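Local coordinates for protein predicted DNA-binding transcriptional regulator (PDB 7DWN) that probably binds DNA as a tetrameric regulator of the LysR family and controls transcription, at residues Q162-T167 with Y268-Y273. Numbering follows the deposited sequence.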
loop_
_atom_site.group_PDB
_atom_site.type_symbol
_atom_site.label_atom_id
_atom_site.label_comp_id
_atom_site.label_asym_id
_atom_site.label_seq_id
_atom_site.Cartn_x
_atom_site.Cartn_y
_atom_site.Cartn_z
ATOM N N GLN A 162 -8.173 1.133 -30.637
ATOM C CA GLN A 162 -8.446 0.730 -32.012
ATOM C C GLN A 162 -9.552 -0.310 -31.985
ATOM O O GLN A 162 -9.404 -1.356 -31.347
ATOM C CB GLN A 162 -7.198 0.165 -32.696
ATOM C CG GLN A 162 -7.473 -0.477 -34.052
ATOM C CD GLN A 162 -7.657 0.543 -35.161
ATOM O OE1 GLN A 162 -7.403 1.733 -34.974
ATOM N NE2 GLN A 162 -8.096 0.079 -36.326
ATOM N N LEU A 163 -10.659 -0.019 -32.663
ATOM C CA LEU A 163 -11.741 -0.988 -32.773
ATOM C C LEU A 163 -11.318 -2.103 -33.719
ATOM O O LEU A 163 -11.056 -1.860 -34.902
ATOM C CB LEU A 163 -13.017 -0.307 -33.262
ATOM C CG LEU A 163 -14.308 -1.132 -33.259
ATOM C CD1 LEU A 163 -15.496 -0.236 -32.965
ATOM C CD2 LEU A 163 -14.511 -1.852 -34.586
ATOM N N ILE A 164 -11.237 -3.325 -33.198
ATOM C CA ILE A 164 -10.852 -4.455 -34.033
ATOM C C ILE A 164 -12.041 -4.954 -34.836
ATOM O O ILE A 164 -11.957 -5.123 -36.058
ATOM C CB ILE A 164 -10.245 -5.577 -33.173
ATOM C CG1 ILE A 164 -9.040 -5.051 -32.393
ATOM C CG2 ILE A 164 -9.860 -6.762 -34.044
ATOM C CD1 ILE A 164 -8.033 -4.320 -33.253
ATOM N N ALA A 165 -13.167 -5.191 -34.167
ATOM C CA ALA A 165 -14.330 -5.727 -34.854
ATOM C C ALA A 165 -15.594 -5.491 -34.040
ATOM O O ALA A 165 -15.560 -5.356 -32.806
ATOM C CB ALA A 165 -14.169 -7.224 -35.145
ATOM N N LYS A 166 -16.707 -5.441 -34.770
ATOM C CA LYS A 166 -18.056 -5.399 -34.226
ATOM C C LYS A 166 -18.747 -6.716 -34.552
ATOM O O LYS A 166 -18.808 -7.119 -35.719
ATOM C CB LYS A 166 -18.840 -4.217 -34.805
ATOM C CG LYS A 166 -20.270 -4.082 -34.296
ATOM C CD LYS A 166 -21.271 -4.717 -35.252
ATOM C CE LYS A 166 -22.663 -4.770 -34.648
ATOM N NZ LYS A 166 -23.575 -5.623 -35.457
ATOM N N THR A 167 -19.276 -7.367 -33.521
ATOM C CA THR A 167 -19.831 -8.711 -33.573
ATOM C C THR A 167 -21.175 -8.684 -32.845
ATOM O O THR A 167 -21.626 -7.633 -32.386
ATOM C CB THR A 167 -18.829 -9.704 -32.957
ATOM O OG1 THR A 167 -17.540 -9.489 -33.548
ATOM C CG2 THR A 167 -19.225 -11.153 -33.187
ATOM N N TYR A 268 -15.058 -5.182 -29.830
ATOM C CA TYR A 268 -13.837 -5.385 -29.062
ATOM C C TYR A 268 -12.684 -4.582 -29.649
ATOM O O TYR A 268 -12.622 -4.323 -30.855
ATOM C CB TYR A 268 -13.458 -6.875 -28.919
ATOM C CG TYR A 268 -13.485 -7.710 -30.172
ATOM C CD1 TYR A 268 -14.652 -8.341 -30.580
ATOM C CD2 TYR A 268 -12.334 -7.909 -30.919
ATOM C CE1 TYR A 268 -14.679 -9.123 -31.713
ATOM C CE2 TYR A 268 -12.350 -8.692 -32.055
ATOM C CZ TYR A 268 -13.526 -9.296 -32.448
ATOM O OH TYR A 268 -13.552 -10.077 -33.581
ATOM N N TYR A 269 -11.775 -4.185 -28.758
ATOM C CA TYR A 269 -10.765 -3.173 -29.010
ATOM C C TYR A 269 -9.381 -3.648 -28.595
ATOM O O TYR A 269 -9.218 -4.511 -27.719
ATOM C CB TYR A 269 -11.052 -1.889 -28.229
ATOM C CG TYR A 269 -12.230 -1.072 -28.697
ATOM C CD1 TYR A 269 -13.531 -1.435 -28.370
ATOM C CD2 TYR A 269 -12.038 0.085 -29.441
ATOM C CE1 TYR A 269 -14.607 -0.676 -28.789
ATOM C CE2 TYR A 269 -13.107 0.848 -29.866
ATOM C CZ TYR A 269 -14.387 0.465 -29.537
ATOM O OH TYR A 269 -15.449 1.227 -29.959
ATOM N N ALA A 270 -8.386 -3.043 -29.239
ATOM C CA ALA A 270 -7.020 -2.991 -28.747
ATOM C C ALA A 270 -6.810 -1.646 -28.063
ATOM O O ALA A 270 -7.175 -0.602 -28.613
ATOM C CB ALA A 270 -6.018 -3.172 -29.888
ATOM N N TYR A 271 -6.240 -1.678 -26.864
ATOM C CA TYR A 271 -5.966 -0.487 -26.078
ATOM C C TYR A 271 -4.481 -0.424 -25.754
ATOM O O TYR A 271 -3.808 -1.455 -25.644
ATOM C CB TYR A 271 -6.763 -0.471 -24.762
ATOM C CG TYR A 271 -8.267 -0.613 -24.891
ATOM C CD1 TYR A 271 -9.034 0.392 -25.468
ATOM C CD2 TYR A 271 -8.922 -1.738 -24.398
ATOM C CE1 TYR A 271 -10.410 0.274 -25.572
ATOM C CE2 TYR A 271 -10.299 -1.865 -24.496
ATOM C CZ TYR A 271 -11.037 -0.854 -25.083
ATOM O OH TYR A 271 -12.404 -0.969 -25.189
ATOM N N ARG A 272 -3.975 0.795 -25.590
ATOM C CA ARG A 272 -2.592 1.002 -25.189
ATOM C C ARG A 272 -2.497 2.321 -24.440
ATOM O O ARG A 272 -3.400 3.161 -24.504
ATOM C CB ARG A 272 -1.642 0.991 -26.395
ATOM C CG ARG A 272 -2.011 1.986 -27.478
ATOM C CD ARG A 272 -1.092 1.870 -28.683
ATOM N NE ARG A 272 0.191 2.534 -28.478
ATOM C CZ ARG A 272 1.169 2.556 -29.379
ATOM N NH1 ARG A 272 1.012 1.947 -30.546
ATOM N NH2 ARG A 272 2.306 3.184 -29.115
ATOM N N TYR A 273 -1.397 2.489 -23.713
ATOM C CA TYR A 273 -1.150 3.713 -22.967
ATOM C C TYR A 273 0.127 4.432 -23.370
ATOM O O TYR A 273 0.168 5.662 -23.307
ATOM C CB TYR A 273 -1.099 3.423 -21.457
ATOM C CG TYR A 273 -0.882 4.658 -20.613
ATOM C CD1 TYR A 273 -1.925 5.540 -20.360
ATOM C CD2 TYR A 273 0.366 4.946 -20.072
ATOM C CE1 TYR A 273 -1.733 6.672 -19.592
ATOM C CE2 TYR A 273 0.568 6.077 -19.302
ATOM C CZ TYR A 273 -0.487 6.936 -19.066
ATOM O OH TYR A 273 -0.298 8.066 -18.302
#
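Tyr268 lays its ring against the facing strand, Ala165 O standing 3.8 Å above the ring plane toward the rim. Its CG occupies the crowded position between backbone N and carbonyl carbon (chi1 48°), which carries the ring along strand 162-167: Ala165 CB lies 3.5 Å from Tyr268 CZ, Thr167 OG1 comes to the ring edge beside Tyr268 CE1, and Ile164 CG2 approaches Tyr268 CE2 obliquely at 3.7 Å. On the other face of the sheet Leu163, with CG anti to its backbone N, drapes over one face of the Tyr269 ring, whose hydroxyl hydrogen-bonds Glu267. The backbone beneath these side chains is a worked example of the classic beta bulge in an antiparallel pair, here joining strands 160-174 and 264-272 within the LysR substrate-binding domain. Tyr268 O takes Ile164 N at 2.9 Å and, more weakly, Ala165 N at 3.5 Å, so two residues face one; Ile164 is the extra residue, its phi/psi of -81/-50° departing from the extended values of its neighbours. Tyr268 N in return donates to Ala165 O at 3.0 Å, nearly along the C=O axis, closing the bulge, while on its Gln162 side Gln162 and Ala270 exchange two in-plane bonds. Farther out, Trp285 of helix 279-290 packs on Gln162 and Ala270, and Tyr269 pairs through its backbone with Ala148.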